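Local coordinates for putative protein-disulfide isomerase (Pseudomonas syringae pv. tomato, PDB 3GN3) that is of unknown function but is probably a thiol-disulfide oxidoreductase or protein-disulfide isomerase of the DsbA family, at residues L17-L22 against T144-Q149; V30-K35 against S175-D180. One frame throughout, in Å; residues are numbered along the deposited sequence.

Contact 1: residues L17-L22 against T144-Q149; sequences LFEVFL and TKYARQ
Glu19 and Tyr146 supply the polar half of this contact between strand 16-22 and helix 137-150. The phenol OH of Tyr146 donates to Glu19 OE1 over 2.9 Å, and Glu19 OE1 accepts it through its syn lone pair, on the side of the other carboxylate oxygen. Glu19 OE1 lies at the edge of the Tyr146 ring, near its plane, and the carboxylate is turned 33° from the ring, while the side chains as a whole meet at about a right angle. Tyr146 leaves the helix with CG anti to the backbone N (chi1 -176°), a torsion that sends the ring out to meet the strand. Glu19 OE1 is also salt-bridged to Arg53 of strand 48-54, so one buried oxygen carries both a neutral and a charged donor; the pair would be expected to stabilise the carboxylate in its ionised form.

The apolar half is made by the Phe21 ring, which comes obliquely against the helix at two neighbouring residues. Phe21 CZ lies 3.8 Å from Tyr146 CE2, and Phe21 CE1 lies 3.7 Å from Ala147 CA. The small methyl of Ala147 joins in, with Ala147 CB 3.8 Å from Phe21 CE1, and so the aromatic ring can come close to the helix backbone at this point.

Glu19 and Phe21, two residues apart on the strand, thus reach the same helix, an example of how one sheet face can combine a polar grip with hydrophobic packing. The axes of segments 17-22 and 144-149 pass 11.0 Å apart, with 107° between their N-to-C directions. Strand 16-22 runs between strands 48-54 and 157-160; Tyr146 also touches Arg53 of the first and Met159 of the second, and stacks on Trp142 within its own helix.

Contact 2: residues V30-K35 against S175-D180; sequences VKAFFK and SKWVSD
Trp177 meets Lys35 and Ala32 where the C-terminal helix 174-181 packs beside the end of helix 27-33, the helix that follows strand 16-22 in this DsbA-family, thioredoxin-like fold. The benzo end of the indole leads. Lys35 and Trp177 cross at about a right angle, and the lysine comes in obliquely, Lys35 CB lying 3.7 Å from Trp177 CZ3. Beyond CG the lysine chain is extended; its NZ reaches the carbonyls of Ser170 and Asp172, so the aliphatic stem packs obliquely against the benzo end of the indole while the ammonium is held by the loop before helix 174-181.

Ala32 approaches differently, lying at the edge of the same ring. Ala32 O sits near the indole plane, 3.8 Å from Trp177 CH2, and Ala32 CA also lies in that plane. The indole comes off the helix with CG anti to the carbonyl carbon (chi1 -64°), which carries the benzo end across to Lys35 and Ala32. Trp177 NE1 donates to the carbonyl of Ser169, which helps to fix the ring's rotation. Leu39 of helix 36-43 also touches the Trp177 side chain. The methyl of Ala32 completes the apolar contact, with Ala32 CB 4.0 Å from Trp177 CH2.

The two contacts are centred about 16 Å apart and are joined through consecutive elements, strand 16-22 and helix 27-33. They touch where Leu22 CD1 approaches Phe33 CD1 at 4.1 Å. Along the chain their segments alternate: 17-22, 30-35, 144-149, then 175-180. Each brings an N-terminal element against a C-terminal one, across more than 120 residues, about half of them helical. Contact 1 joins the central sheet to helix 137-150; contact 2 joins helix 27-33 and the residues just after it to helix 174-181. Glu19 and Phe21 point to one face of the sheet, Phe18, Val20 and Leu22 to the other, where helices 27-33 and 36-43 lie: opposite faces, consistent with a thioredoxin-like fold.

Contact 1: residues L17-L22 against T144-Q149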
loop_
_atom_site.group_PDB
_atom_site.type_symbol
_atom_site.label_atom_id
_atom_site.label_comp_id
_atom_site.label_asym_id
_atom_site.label_seq_id
_atom_site.Cartn_x
_atom_site.Cartn_y
_atom_site.Cartn_z
ATOM N N LEU A 17 5.875 1.183 20.010
ATOM C CA LEU A 17 6.840 0.953 18.938
ATOM C C LEU A 17 6.980 2.144 17.988
ATOM O O LEU A 17 6.007 2.578 17.351
ATOM C CB LEU A 17 6.501 -0.339 18.172
ATOM C CG LEU A 17 7.432 -0.792 17.036
ATOM C CD1 LEU A 17 8.895 -0.902 17.454
ATOM C CD2 LEU A 17 6.948 -2.098 16.404
ATOM N N PHE A 18 8.201 2.655 17.901
ATOM C CA PHE A 18 8.512 3.815 17.088
ATOM C C PHE A 18 9.419 3.391 15.955
ATOM O O PHE A 18 10.596 3.093 16.185
ATOM C CB PHE A 18 9.232 4.852 17.935
ATOM C CG PHE A 18 9.463 6.156 17.244
ATOM C CD1 PHE A 18 8.419 6.844 16.640
ATOM C CD2 PHE A 18 10.716 6.733 17.236
ATOM C CE1 PHE A 18 8.642 8.072 16.019
ATOM C CE2 PHE A 18 10.936 7.976 16.621
ATOM C CZ PHE A 18 9.904 8.633 16.015
ATOM N N GLU A 19 8.882 3.347 14.736
ATOM C CA GLU A 19 9.676 2.919 13.583
ATOM C C GLU A 19 9.991 4.092 12.689
ATOM O O GLU A 19 9.106 4.903 12.387
ATOM C CB GLU A 19 8.960 1.834 12.806
ATOM C CG GLU A 19 8.634 0.645 13.657
ATOM C CD GLU A 19 7.894 -0.408 12.894
ATOM O OE1 GLU A 19 8.527 -1.119 12.082
ATOM O OE2 GLU A 19 6.674 -0.518 13.105
ATOM N N VAL A 20 11.249 4.194 12.275
ATOM C CA VAL A 20 11.684 5.301 11.438
ATOM C C VAL A 20 12.396 4.768 10.205
ATOM O O VAL A 20 13.365 3.993 10.324
ATOM C CB VAL A 20 12.664 6.244 12.183
ATOM C CG1 VAL A 20 12.835 7.528 11.403
ATOM C CG2 VAL A 20 12.171 6.547 13.585
ATOM N N PHE A 21 11.924 5.201 9.035
ATOM C CA PHE A 21 12.458 4.774 7.753
ATOM C C PHE A 21 13.468 5.791 7.314
ATOM O O PHE A 21 13.148 6.966 7.158
ATOM C CB PHE A 21 11.333 4.616 6.707
ATOM C CG PHE A 21 10.453 3.425 6.947
ATOM C CD1 PHE A 21 10.711 2.214 6.294
ATOM C CD2 PHE A 21 9.395 3.488 7.866
ATOM C CE1 PHE A 21 9.908 1.075 6.529
ATOM C CE2 PHE A 21 8.579 2.360 8.117
ATOM C CZ PHE A 21 8.838 1.151 7.439
ATOM N N LEU A 22 14.697 5.342 7.115
ATOM C CA LEU A 22 15.786 6.260 6.835
ATOM C C LEU A 22 16.535 5.877 5.564
ATOM O O LEU A 22 16.832 4.700 5.336
ATOM C CB LEU A 22 16.752 6.339 8.028
ATOM C CG LEU A 22 16.241 6.793 9.408
ATOM C CD1 LEU A 22 17.262 6.413 10.512
ATOM C CD2 LEU A 22 15.917 8.307 9.450
ATOM N N THR A 144 13.308 -3.492 2.170
ATOM C CA THR A 144 12.624 -2.990 1.004
ATOM C C THR A 144 11.187 -3.495 0.926
ATOM O O THR A 144 10.241 -2.700 0.800
ATOM C CB THR A 144 13.418 -3.332 -0.215
ATOM O OG1 THR A 144 14.728 -2.786 -0.028
ATOM C CG2 THR A 144 12.794 -2.730 -1.455
ATOM N N LYS A 145 11.028 -4.806 1.075
ATOM C CA LYS A 145 9.719 -5.427 1.082
ATOM C C LYS A 145 8.787 -4.834 2.180
ATOM O O LYS A 145 7.587 -4.587 1.946
ATOM C CB LYS A 145 9.902 -6.941 1.228
ATOM C CG LYS A 145 8.731 -7.753 0.768
ATOM C CD LYS A 145 9.045 -9.221 0.861
ATOM C CE LYS A 145 7.768 -10.054 0.841
ATOM N NZ LYS A 145 8.067 -11.482 0.517
ATOM N N TYR A 146 9.338 -4.590 3.366
ATOM C CA TYR A 146 8.549 -4.103 4.489
ATOM C C TYR A 146 8.123 -2.656 4.232
ATOM O O TYR A 146 6.950 -2.283 4.449
ATOM C CB TYR A 146 9.356 -4.241 5.784
ATOM C CG TYR A 146 8.630 -3.865 7.048
ATOM C CD1 TYR A 146 7.637 -4.687 7.589
ATOM C CD2 TYR A 146 8.947 -2.687 7.711
ATOM C CE1 TYR A 146 6.975 -4.333 8.773
ATOM C CE2 TYR A 146 8.300 -2.314 8.878
ATOM C CZ TYR A 146 7.318 -3.136 9.408
ATOM O OH TYR A 146 6.702 -2.749 10.586
ATOM N N ALA A 147 9.083 -1.865 3.739
ATOM C CA ALA A 147 8.858 -0.475 3.330
ATOM C C ALA A 147 7.743 -0.378 2.280
ATOM O O ALA A 147 6.727 0.315 2.481
ATOM C CB ALA A 147 10.151 0.144 2.821
ATOM N N ARG A 148 7.934 -1.080 1.168
ATOM C CA ARG A 148 6.921 -1.180 0.116
ATOM C C ARG A 148 5.531 -1.612 0.602
ATOM O O ARG A 148 4.531 -1.020 0.196
ATOM C CB ARG A 148 7.421 -2.076 -1.016
ATOM C CG ARG A 148 8.575 -1.446 -1.736
ATOM C CD ARG A 148 9.273 -2.449 -2.611
ATOM N NE ARG A 148 10.270 -1.802 -3.454
ATOM C CZ ARG A 148 11.098 -2.431 -4.286
ATOM N NH1 ARG A 148 11.092 -3.756 -4.391
ATOM N NH2 ARG A 148 11.945 -1.719 -5.019
ATOM N N GLN A 149 5.455 -2.623 1.472
ATOM C CA GLN A 149 4.139 -3.090 1.968
ATOM C C GLN A 149 3.421 -1.988 2.749
ATOM O O GLN A 149 2.182 -1.884 2.726
ATOM C CB GLN A 149 4.295 -4.319 2.842
ATOM C CG GLN A 149 2.979 -4.998 3.183
ATOM C CD GLN A 149 3.168 -6.145 4.190
ATOM O OE1 GLN A 149 3.696 -7.211 3.842
ATOM N NE2 GLN A 149 2.743 -5.928 5.436
#

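Contact 2: residues V30-K35 against S175-D180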
loop_
_atom_site.group_PDB
_atom_site.type_symbol
_atom_site.label_atom_id
_atom_site.label_comp_id
_atom_site.label_asym_id
_atom_site.label_seq_id
_atom_site.Cartn_x
_atom_site.Cartn_y
_atom_site.Cartn_z
ATOM N N VAL A 30 19.308 12.031 7.914
ATOM C CA VAL A 30 20.459 12.325 8.785
ATOM C C VAL A 30 20.049 13.167 10.011
ATOM O O VAL A 30 20.337 12.806 11.158
ATOM C CB VAL A 30 21.594 13.030 7.969
ATOM C CG1 VAL A 30 22.651 13.637 8.891
ATOM C CG2 VAL A 30 22.220 12.055 6.969
ATOM N N LYS A 31 19.351 14.270 9.751
ATOM C CA LYS A 31 18.783 15.110 10.791
ATOM C C LYS A 31 17.959 14.273 11.801
ATOM O O LYS A 31 18.194 14.345 13.014
ATOM C CB LYS A 31 17.953 16.199 10.127
ATOM C CG LYS A 31 17.636 17.392 10.971
ATOM C CD LYS A 31 17.738 18.638 10.080
ATOM C CE LYS A 31 16.661 19.667 10.384
ATOM N NZ LYS A 31 15.322 19.223 9.820
ATOM N N ALA A 32 17.023 13.456 11.316
ATOM C CA ALA A 32 16.239 12.605 12.223
ATOM C C ALA A 32 17.117 11.556 12.914
ATOM O O ALA A 32 16.902 11.222 14.091
ATOM C CB ALA A 32 15.062 11.936 11.484
ATOM N N PHE A 33 18.111 11.052 12.184
ATOM C CA PHE A 33 18.987 10.011 12.706
ATOM C C PHE A 33 19.718 10.500 13.959
ATOM O O PHE A 33 19.681 9.854 15.008
ATOM C CB PHE A 33 19.990 9.559 11.631
ATOM C CG PHE A 33 21.051 8.632 12.147
ATOM C CD1 PHE A 33 20.741 7.317 12.476
ATOM C CD2 PHE A 33 22.361 9.088 12.329
ATOM C CE1 PHE A 33 21.723 6.452 12.956
ATOM C CE2 PHE A 33 23.362 8.225 12.808
ATOM C CZ PHE A 33 23.044 6.908 13.125
ATOM N N PHE A 34 20.369 11.651 13.833
ATOM C CA PHE A 34 21.018 12.305 14.964
ATOM C C PHE A 34 20.091 12.750 16.118
ATOM O O PHE A 34 20.575 13.294 17.101
ATOM C CB PHE A 34 21.900 13.473 14.492
ATOM C CG PHE A 34 23.174 13.036 13.803
ATOM C CD1 PHE A 34 24.091 12.196 14.452
ATOM C CD2 PHE A 34 23.470 13.471 12.517
ATOM C CE1 PHE A 34 25.278 11.783 13.816
ATOM C CE2 PHE A 34 24.656 13.064 11.876
ATOM C CZ PHE A 34 25.559 12.219 12.534
ATOM N N LYS A 35 18.784 12.496 16.030
ATOM C CA LYS A 35 17.882 12.809 17.137
ATOM C C LYS A 35 17.403 11.558 17.854
ATOM O O LYS A 35 16.695 11.646 18.866
ATOM C CB LYS A 35 16.679 13.625 16.658
ATOM C CG LYS A 35 17.006 15.061 16.245
ATOM C CD LYS A 35 15.726 15.894 16.081
ATOM C CE LYS A 35 15.997 17.135 15.263
ATOM N NZ LYS A 35 14.755 17.882 14.939
ATOM N N SER A 175 10.998 16.692 21.857
ATOM C CA SER A 175 9.916 16.742 22.850
ATOM C C SER A 175 8.548 16.623 22.191
ATOM O O SER A 175 7.620 16.106 22.819
ATOM C CB SER A 175 9.992 18.014 23.701
ATOM O OG SER A 175 10.164 19.145 22.872
ATOM N N LYS A 176 8.428 17.077 20.932
ATOM C CA LYS A 176 7.196 16.816 20.169
ATOM C C LYS A 176 7.042 15.319 19.842
ATOM O O LYS A 176 5.950 14.754 20.062
ATOM C CB LYS A 176 7.047 17.683 18.916
ATOM C CG LYS A 176 5.696 17.492 18.248
ATOM C CD LYS A 176 5.628 18.194 16.883
ATOM C CE LYS A 176 4.534 17.588 15.929
ATOM N NZ LYS A 176 4.923 16.286 15.256
ATOM N N TRP A 177 8.126 14.677 19.380
ATOM C CA TRP A 177 8.109 13.223 19.164
ATOM C C TRP A 177 7.670 12.505 20.412
ATOM O O TRP A 177 6.866 11.581 20.330
ATOM C CB TRP A 177 9.452 12.646 18.706
ATOM C CG TRP A 177 9.948 13.135 17.358
ATOM C CD1 TRP A 177 9.277 13.936 16.453
ATOM C CD2 TRP A 177 11.209 12.813 16.754
ATOM N NE1 TRP A 177 10.064 14.141 15.335
ATOM C CE2 TRP A 177 11.250 13.465 15.492
ATOM C CE3 TRP A 177 12.311 12.041 17.157
ATOM C CZ2 TRP A 177 12.364 13.372 14.629
ATOM C CZ3 TRP A 177 13.430 11.944 16.286
ATOM C CH2 TRP A 177 13.438 12.608 15.039
ATOM N N VAL A 178 8.172 12.941 21.568
ATOM C CA VAL A 178 7.847 12.272 22.839
ATOM C C VAL A 178 6.333 12.321 23.124
ATOM O O VAL A 178 5.735 11.279 23.457
ATOM C CB VAL A 178 8.688 12.831 24.045
ATOM C CG1 VAL A 178 8.518 11.974 25.297
ATOM C CG2 VAL A 178 10.157 12.929 23.675
ATOM N N SER A 179 5.709 13.493 22.952
ATOM C CA SER A 179 4.240 13.581 23.141
ATOM C C SER A 179 3.473 12.855 22.044
ATOM O O SER A 179 2.449 12.248 22.334
ATOM C CB SER A 179 3.712 15.013 23.214
ATOM O OG SER A 179 4.749 15.959 23.185
ATOM N N ASP A 180 3.943 12.949 20.793
ATOM C CA ASP A 180 3.335 12.218 19.667
ATOM C C ASP A 180 3.327 10.725 19.972
ATOM O O ASP A 180 2.294 10.066 19.811
ATOM C CB ASP A 180 4.101 12.445 18.361
ATOM C CG ASP A 180 3.976 13.866 17.835
ATOM O OD1 ASP A 180 3.075 14.604 18.293
ATOM O OD2 ASP A 180 4.779 14.245 16.947
#